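Peptidoglycan D,D-transpeptidase FtsI (Yersinia pestis, PDB 6SYN) probably cross-links septal peptidoglycan during cell division as a class B penicillin-binding protein with a D,D-transpeptidase domain that beta-lactams acylate. Local coordinates at residues 117-122 against 188-193; 469-474 against 500-505. All blocks are in the same frame, centred on the assembly; numbering follows the deposited sequence.

Contact 1 of 2, residues 117-122 against 188-193; sequences GQVMAH and LVYREL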
ATOM      1  N   GLY A 117     -15.652   5.668   2.218  1.00 12.61           N
ATOM      2  CA  GLY A 117     -15.032   7.006   2.333  1.00 12.54           C
ATOM      3  C   GLY A 117     -13.546   7.012   2.005  1.00 12.68           C
ATOM      4  O   GLY A 117     -13.168   6.507   0.927  1.00 12.48           O
ATOM      5  N   GLN A 118     -12.733   7.574   2.909  1.00 13.00           N
ATOM      6  CA  GLN A 118     -11.273   7.805   2.730  1.00 13.27           C
ATOM      7  C   GLN A 118     -10.519   6.467   2.822  1.00 13.28           C
ATOM      8  O   GLN A 118      -9.366   6.419   2.339  1.00 13.54           O
ATOM      9  CB  GLN A 118     -10.774   8.840   3.748  1.00 13.58           C
ATOM     10  CG  GLN A 118     -10.214   8.249   5.038  1.00 13.99           C
ATOM     11  CD  GLN A 118     -10.360   9.150   6.242  1.00 14.18           C
ATOM     12  OE1 GLN A 118     -11.464   9.544   6.609  1.00 14.81           O
ATOM     13  NE2 GLN A 118      -9.247   9.459   6.891  1.00 13.91           N
ATOM     14  N   VAL A 119     -11.155   5.427   3.381  1.00 13.04           N
ATOM     15  CA  VAL A 119     -10.557   4.092   3.704  1.00 12.81           C
ATOM     16  C   VAL A 119     -10.225   3.332   2.406  1.00 12.67           C
ATOM     17  O   VAL A 119      -9.088   2.837   2.297  1.00 12.49           O
ATOM     18  CB  VAL A 119     -11.488   3.287   4.640  1.00 12.69           C
ATOM     19  CG1 VAL A 119     -10.964   1.887   4.932  1.00 12.67           C
ATOM     20  CG2 VAL A 119     -11.754   4.021   5.948  1.00 12.61           C
ATOM     21  N   MET A 120     -11.170   3.235   1.463  1.00 12.77           N
ATOM     22  CA  MET A 120     -10.980   2.546   0.153  1.00 12.95           C
ATOM     23  C   MET A 120     -10.504   3.548  -0.910  1.00 12.94           C
ATOM     24  O   MET A 120     -10.239   3.104  -2.039  1.00 12.84           O
ATOM     25  CB  MET A 120     -12.281   1.920  -0.366  1.00 13.18           C
ATOM     26  CG  MET A 120     -12.909   0.856   0.526  1.00 13.58           C
ATOM     27  SD  MET A 120     -12.224  -0.828   0.398  1.00 14.17           S
ATOM     28  CE  MET A 120     -11.713  -0.907  -1.318  1.00 14.28           C
ATOM     29  N   ALA A 121     -10.427   4.844  -0.584  1.00 13.08           N
ATOM     30  CA  ALA A 121     -10.339   5.950  -1.572  1.00 13.12           C
ATOM     31  C   ALA A 121      -9.341   5.595  -2.682  1.00 13.19           C
ATOM     32  O   ALA A 121      -9.699   5.714  -3.861  1.00 13.19           O
ATOM     33  CB  ALA A 121      -9.966   7.240  -0.889  1.00 13.06           C
ATOM     34  N   HIS A 122      -8.136   5.163  -2.313  1.00 13.42           N
ATOM     35  CA  HIS A 122      -7.016   4.914  -3.256  1.00 13.62           C
ATOM     36  C   HIS A 122      -7.352   3.743  -4.191  1.00 13.44           C
ATOM     37  O   HIS A 122      -7.046   3.860  -5.392  1.00 14.01           O
ATOM     38  CB  HIS A 122      -5.709   4.732  -2.474  1.00 14.02           C
ATOM     39  CG  HIS A 122      -5.225   6.005  -1.866  1.00 14.43           C
ATOM     40  ND1 HIS A 122      -4.653   7.014  -2.627  1.00 14.61           N
ATOM     41  CD2 HIS A 122      -5.245   6.451  -0.591  1.00 14.58           C
ATOM     42  CE1 HIS A 122      -4.330   8.021  -1.842  1.00 14.83           C
ATOM     43  NE2 HIS A 122      -4.686   7.701  -0.586  1.00 14.74           N
ATOM     44  N   LEU A 188      -9.616  -2.076   9.183  1.00  9.65           N
ATOM     45  CA  LEU A 188      -8.600  -2.429  10.211  1.00  9.72           C
ATOM     46  C   LEU A 188      -7.213  -2.000   9.730  1.00  9.92           C
ATOM     47  O   LEU A 188      -6.496  -1.332  10.492  1.00 10.10           O
ATOM     48  CB  LEU A 188      -8.605  -3.933  10.484  1.00  9.66           C
ATOM     49  CG  LEU A 188      -7.420  -4.411  11.319  1.00  9.63           C
ATOM     50  CD1 LEU A 188      -7.436  -3.748  12.690  1.00  9.63           C
ATOM     51  CD2 LEU A 188      -7.404  -5.922  11.447  1.00  9.62           C
ATOM     52  N   VAL A 189      -6.833  -2.417   8.526  1.00 10.15           N
ATOM     53  CA  VAL A 189      -5.508  -2.082   7.932  1.00 10.38           C
ATOM     54  C   VAL A 189      -5.349  -0.556   7.934  1.00 10.64           C
ATOM     55  O   VAL A 189      -4.418  -0.070   8.595  1.00 10.75           O
ATOM     56  CB  VAL A 189      -5.344  -2.684   6.523  1.00 10.29           C
ATOM     57  CG1 VAL A 189      -4.182  -2.056   5.773  1.00 10.30           C
ATOM     58  CG2 VAL A 189      -5.176  -4.194   6.584  1.00 10.23           C
ATOM     59  N   TYR A 190      -6.226   0.172   7.240  1.00 11.00           N
ATOM     60  CA  TYR A 190      -6.090   1.636   7.035  1.00 11.21           C
ATOM     61  C   TYR A 190      -6.034   2.355   8.389  1.00 11.69           C
ATOM     62  O   TYR A 190      -5.235   3.298   8.523  1.00 12.16           O
ATOM     63  CB  TYR A 190      -7.223   2.206   6.183  1.00 11.14           C
ATOM     64  CG  TYR A 190      -7.247   3.714   6.184  1.00 11.03           C
ATOM     65  CD1 TYR A 190      -6.428   4.444   5.338  1.00 10.95           C
ATOM     66  CD2 TYR A 190      -8.039   4.409   7.084  1.00 10.88           C
ATOM     67  CE1 TYR A 190      -6.424   5.829   5.363  1.00 10.95           C
ATOM     68  CE2 TYR A 190      -8.049   5.791   7.120  1.00 10.85           C
ATOM     69  CZ  TYR A 190      -7.240   6.505   6.255  1.00 10.88           C
ATOM     70  OH  TYR A 190      -7.255   7.867   6.291  1.00 10.82           O
ATOM     71  N   ARG A 191      -6.861   1.943   9.352  1.00 12.01           N
ATOM     72  CA  ARG A 191      -7.009   2.634  10.661  1.00 12.41           C
ATOM     73  C   ARG A 191      -5.698   2.529  11.449  1.00 12.18           C
ATOM     74  O   ARG A 191      -5.309   3.524  12.092  1.00 12.15           O
ATOM     75  CB  ARG A 191      -8.193   2.050  11.436  1.00 13.13           C
ATOM     76  CG  ARG A 191      -8.193   2.346  12.928  1.00 13.74           C
ATOM     77  CD  ARG A 191      -9.531   1.984  13.546  1.00 14.40           C
ATOM     78  NE  ARG A 191      -9.849   0.551  13.578  1.00 15.09           N
ATOM     79  CZ  ARG A 191     -10.521  -0.136  12.640  1.00 15.23           C
ATOM     80  NH1 ARG A 191     -10.768  -1.424  12.824  1.00 15.31           N
ATOM     81  NH2 ARG A 191     -10.940   0.443  11.527  1.00 15.20           N
ATOM     82  N   GLU A 192      -5.047   1.368  11.415  1.00 11.84           N
ATOM     83  CA  GLU A 192      -3.761   1.137  12.125  1.00 11.59           C
ATOM     84  C   GLU A 192      -2.660   1.944  11.430  1.00 11.57           C
ATOM     85  O   GLU A 192      -1.824   2.533  12.141  1.00 11.48           O
ATOM     86  CB  GLU A 192      -3.458  -0.361  12.183  1.00 11.33           C
ATOM     87  CG  GLU A 192      -4.459  -1.133  13.024  1.00 11.17           C
ATOM     88  CD  GLU A 192      -4.534  -0.687  14.473  1.00 10.95           C
ATOM     89  OE1 GLU A 192      -3.512  -0.222  14.998  1.00 10.74           O
ATOM     90  OE2 GLU A 192      -5.615  -0.805  15.068  1.00 10.96           O
ATOM     91  N   LEU A 193      -2.685   1.985  10.095  1.00 11.71           N
ATOM     92  CA  LEU A 193      -1.657   2.647   9.250  1.00 11.93           C
ATOM     93  C   LEU A 193      -1.733   4.164   9.449  1.00 12.12           C
ATOM     94  O   LEU A 193      -0.720   4.769   9.841  1.00 12.02           O
ATOM     95  CB  LEU A 193      -1.917   2.281   7.785  1.00 11.91           C
ATOM     96  CG  LEU A 193      -0.976   2.930   6.774  1.00 11.82           C
ATOM     97  CD1 LEU A 193       0.417   2.326   6.881  1.00 11.88           C
ATOM     98  CD2 LEU A 193      -1.522   2.793   5.360  1.00 11.68           C
TER
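Tyr190 reaches Gln118 and Val119 because its CG stands anti to the backbone N (chi1 169°), which carries the phenol off helix 183-199 and across to residues 117-122. Gln118 meets it with a chain that runs extended beyond CG, so that its amide arrives beside the hydroxyl at the far end of the ring. There NE2 of Gln118 donates to OH of Tyr190 over 2.6 Å, with an N-H...O angle of 152°; the acceptor is tilted slightly from the amide plane. The two side chains cross nearly at right angles, and amide and ring planes stand 71° apart. The amide nitrogen approaches the ring at its edge. Val119 takes the face instead: its CA sits 4.3 Å from the ring centroid of Tyr190, a CH-pi contact made by the main chain. CG2 of Val119 meets ring atom CD2 of Tyr190 at 3.9 Å, and CG1 lies beside its CB. One bond at the hydroxyl and one CH-pi contact over a face hold the phenol. Around this pair, residues 117-122 are bonded to helix 183-199, where Val119 O accepts from Gln186 NE2, and to the loop after strand 217-223, where Gln118 O pairs with Ser225 OG, while Tyr190 itself lies on Ala221 of that strand.

Contact 2 of 2, residues 469-474 against 500-505; sequences PRFALV and GGVLRT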
ATOM      1  N   PRO A 469       0.702 -20.537   6.915  1.00 11.37           N
ATOM      2  CA  PRO A 469       0.423 -19.148   6.562  1.00 11.53           C
ATOM      3  C   PRO A 469      -0.829 -19.010   5.692  1.00 11.78           C
ATOM      4  O   PRO A 469      -1.011 -19.805   4.789  1.00 11.96           O
ATOM      5  CB  PRO A 469       1.654 -18.704   5.762  1.00 11.52           C
ATOM      6  CG  PRO A 469       2.759 -19.622   6.236  1.00 11.48           C
ATOM      7  CD  PRO A 469       2.069 -20.935   6.544  1.00 11.49           C
ATOM      8  N   ARG A 470      -1.647 -18.009   6.005  1.00 11.95           N
ATOM      9  CA  ARG A 470      -2.879 -17.664   5.257  1.00 12.04           C
ATOM     10  C   ARG A 470      -2.732 -16.259   4.669  1.00 11.74           C
ATOM     11  O   ARG A 470      -3.227 -16.036   3.546  1.00 11.92           O
ATOM     12  CB  ARG A 470      -4.087 -17.788   6.191  1.00 12.50           C
ATOM     13  CG  ARG A 470      -4.516 -19.229   6.437  1.00 12.84           C
ATOM     14  CD  ARG A 470      -5.209 -19.833   5.227  1.00 13.25           C
ATOM     15  NE  ARG A 470      -6.395 -19.057   4.877  1.00 13.68           N
ATOM     16  CZ  ARG A 470      -7.603 -19.220   5.416  1.00 13.99           C
ATOM     17  NH1 ARG A 470      -7.809 -20.153   6.331  1.00 14.12           N
ATOM     18  NH2 ARG A 470      -8.606 -18.445   5.038  1.00 14.17           N
ATOM     19  N   PHE A 471      -2.052 -15.358   5.382  1.00 11.18           N
ATOM     20  CA  PHE A 471      -1.992 -13.914   5.050  1.00 10.78           C
ATOM     21  C   PHE A 471      -0.543 -13.436   5.032  1.00 10.25           C
ATOM     22  O   PHE A 471       0.168 -13.587   6.040  1.00 10.21           O
ATOM     23  CB  PHE A 471      -2.824 -13.122   6.054  1.00 10.90           C
ATOM     24  CG  PHE A 471      -4.182 -13.729   6.283  1.00 11.07           C
ATOM     25  CD1 PHE A 471      -5.118 -13.765   5.261  1.00 11.21           C
ATOM     26  CD2 PHE A 471      -4.512 -14.298   7.501  1.00 11.06           C
ATOM     27  CE1 PHE A 471      -6.365 -14.333   5.461  1.00 11.23           C
ATOM     28  CE2 PHE A 471      -5.761 -14.861   7.701  1.00 11.15           C
ATOM     29  CZ  PHE A 471      -6.683 -14.881   6.682  1.00 11.19           C
ATOM     30  N   ALA A 472      -0.131 -12.890   3.893  1.00  9.73           N
ATOM     31  CA  ALA A 472       1.080 -12.058   3.758  1.00  9.40           C
ATOM     32  C   ALA A 472       0.672 -10.611   4.046  1.00  9.07           C
ATOM     33  O   ALA A 472      -0.391 -10.187   3.548  1.00  8.86           O
ATOM     34  CB  ALA A 472       1.686 -12.226   2.389  1.00  9.34           C
ATOM     35  N   LEU A 473       1.459  -9.912   4.866  1.00  8.83           N
ATOM     36  CA  LEU A 473       1.275  -8.469   5.171  1.00  8.66           C
ATOM     37  C   LEU A 473       2.617  -7.751   5.022  1.00  8.46           C
ATOM     38  O   LEU A 473       3.624  -8.276   5.527  1.00  8.34           O
ATOM     39  CB  LEU A 473       0.717  -8.313   6.587  1.00  8.63           C
ATOM     40  CG  LEU A 473       0.547  -6.879   7.086  1.00  8.66           C
ATOM     41  CD1 LEU A 473      -0.333  -6.065   6.147  1.00  8.65           C
ATOM     42  CD2 LEU A 473      -0.035  -6.871   8.494  1.00  8.66           C
ATOM     43  N   VAL A 474       2.606  -6.611   4.326  1.00  8.36           N
ATOM     44  CA  VAL A 474       3.714  -5.612   4.292  1.00  8.30           C
ATOM     45  C   VAL A 474       3.194  -4.307   4.908  1.00  8.30           C
ATOM     46  O   VAL A 474       2.027  -3.938   4.657  1.00  8.15           O
ATOM     47  CB  VAL A 474       4.248  -5.387   2.862  1.00  8.32           C
ATOM     48  CG1 VAL A 474       5.201  -4.200   2.782  1.00  8.32           C
ATOM     49  CG2 VAL A 474       4.905  -6.636   2.294  1.00  8.25           C
ATOM     50  N   GLY A 500      -3.091  -9.341  13.911  1.00 10.19           N
ATOM     51  CA  GLY A 500      -3.906  -9.809  15.049  1.00 10.45           C
ATOM     52  C   GLY A 500      -5.389  -9.791  14.723  1.00 10.74           C
ATOM     53  O   GLY A 500      -6.015 -10.862  14.770  1.00 10.60           O
ATOM     54  N   GLY A 501      -5.929  -8.612  14.405  1.00 11.33           N
ATOM     55  CA  GLY A 501      -7.338  -8.421  14.010  1.00 11.95           C
ATOM     56  C   GLY A 501      -7.703  -9.286  12.815  1.00 12.49           C
ATOM     57  O   GLY A 501      -8.753  -9.953  12.864  1.00 12.51           O
ATOM     58  N   VAL A 502      -6.851  -9.314  11.789  1.00 13.17           N
ATOM     59  CA  VAL A 502      -7.043 -10.177  10.587  1.00 13.83           C
ATOM     60  C   VAL A 502      -7.316 -11.615  11.053  1.00 14.55           C
ATOM     61  O   VAL A 502      -8.413 -12.126  10.762  1.00 14.50           O
ATOM     62  CB  VAL A 502      -5.836 -10.095   9.634  1.00 13.78           C
ATOM     63  CG1 VAL A 502      -5.854 -11.217   8.605  1.00 13.82           C
ATOM     64  CG2 VAL A 502      -5.756  -8.739   8.946  1.00 13.64           C
ATOM     65  N   LEU A 503      -6.364 -12.237  11.758  1.00 15.77           N
ATOM     66  CA  LEU A 503      -6.440 -13.663  12.198  1.00 16.86           C
ATOM     67  C   LEU A 503      -7.756 -13.915  12.946  1.00 18.29           C
ATOM     68  O   LEU A 503      -8.348 -14.991  12.746  1.00 18.27           O
ATOM     69  CB  LEU A 503      -5.237 -13.994  13.086  1.00 16.58           C
ATOM     70  CG  LEU A 503      -3.912 -14.161  12.346  1.00 16.43           C
ATOM     71  CD1 LEU A 503      -2.729 -13.931  13.269  1.00 16.15           C
ATOM     72  CD2 LEU A 503      -3.830 -15.534  11.696  1.00 16.56           C
ATOM     73  N   ARG A 504      -8.186 -12.950  13.765  1.00 20.17           N
ATOM     74  CA  ARG A 504      -9.386 -13.054  14.639  1.00 21.67           C
ATOM     75  C   ARG A 504     -10.663 -12.827  13.820  1.00 21.09           C
ATOM     76  O   ARG A 504     -11.596 -13.644  13.961  1.00 21.10           O
ATOM     77  CB  ARG A 504      -9.278 -12.077  15.816  1.00 23.50           C
ATOM     78  CG  ARG A 504      -8.387 -12.572  16.948  1.00 25.34           C
ATOM     79  CD  ARG A 504      -8.800 -13.942  17.461  1.00 26.98           C
ATOM     80  NE  ARG A 504      -8.055 -14.569  18.556  1.00 28.43           N
ATOM     81  CZ  ARG A 504      -7.046 -14.058  19.270  1.00 30.49           C
ATOM     82  NH1 ARG A 504      -6.504 -14.798  20.225  1.00 31.69           N
ATOM     83  NH2 ARG A 504      -6.561 -12.844  19.061  1.00 30.95           N
ATOM     84  N   THR A 505     -10.710 -11.771  13.004  1.00 20.31           N
ATOM     85  CA  THR A 505     -11.827 -11.494  12.061  1.00 20.11           C
ATOM     86  C   THR A 505     -12.099 -12.744  11.220  1.00 20.03           C
ATOM     87  O   THR A 505     -13.264 -13.153  11.123  1.00 19.81           O
ATOM     88  CB  THR A 505     -11.511 -10.322  11.122  1.00 20.24           C
ATOM     89  OG1 THR A 505     -11.189  -9.164  11.893  1.00 19.93           O
ATOM     90  CG2 THR A 505     -12.658 -10.007  10.185  1.00 20.36           C
TER
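Phe471 and Val502 form the dense part of this buried contact, and Leu503 a looser margin. CG1 of Val502 sits over one face, 3.8 Å from the centroid of the Phe471 ring and 21° off the ring normal, a CH-pi contact. The methyl is displaced toward the rim, so CG1 of Val502 comes nearest to CD2 of Phe471, at 3.5 Å. With CG1 anti to the backbone N (chi1 165°), Val502 sends this methyl to the ring face, the two side chains lying antiparallel. The opposite face of the Phe471 ring is covered from within its own segment by CB of Arg470, 3.6 Å above the plane, and the phenyl is sandwiched between the two. Arg470 and Phe471 both face Ala464 on the adjoining strand 455-464, a classic beta bulge at the start of strand 471-478. That strand is the middle one of the five-stranded antiparallel sheet of the transpeptidase domain, and helix 492-505 packs on it as in other penicillin-binding proteins and serine beta-lactamases. At the ring edge the packing slackens: CD2 of Leu503 stays 4.4 Å from CD2 of Phe471. Farther round the helix Arg504 is exposed to solvent, whereas Thr505 lies against helix 183-199. OG1 of Thr505 donates to O of Gly501 at 2.7 Å from above the carbonyl plane, and that oxygen also accepts from Thr505 N.

Overall arrangement
Contact 1 closes before contact 2 opens, so the two follow one another in series along the chain, with their centres 16 Å apart. They meet through helices 183-199 and 492-505, which pack side by side: CD2 of Leu188 lies 3.5 Å from N of Val502. Helix 492-505 rests on the antiparallel sheet through strand 471-478, while helix 183-199 touches strand 217-223 at one margin of that sheet and also receives residues 117-122. A continuous path of packing therefore leads from the central strand, through both helices, to a segment in the range of the dimerisation-domain family, joining the N-terminal part of this protein to its transpeptidase domain.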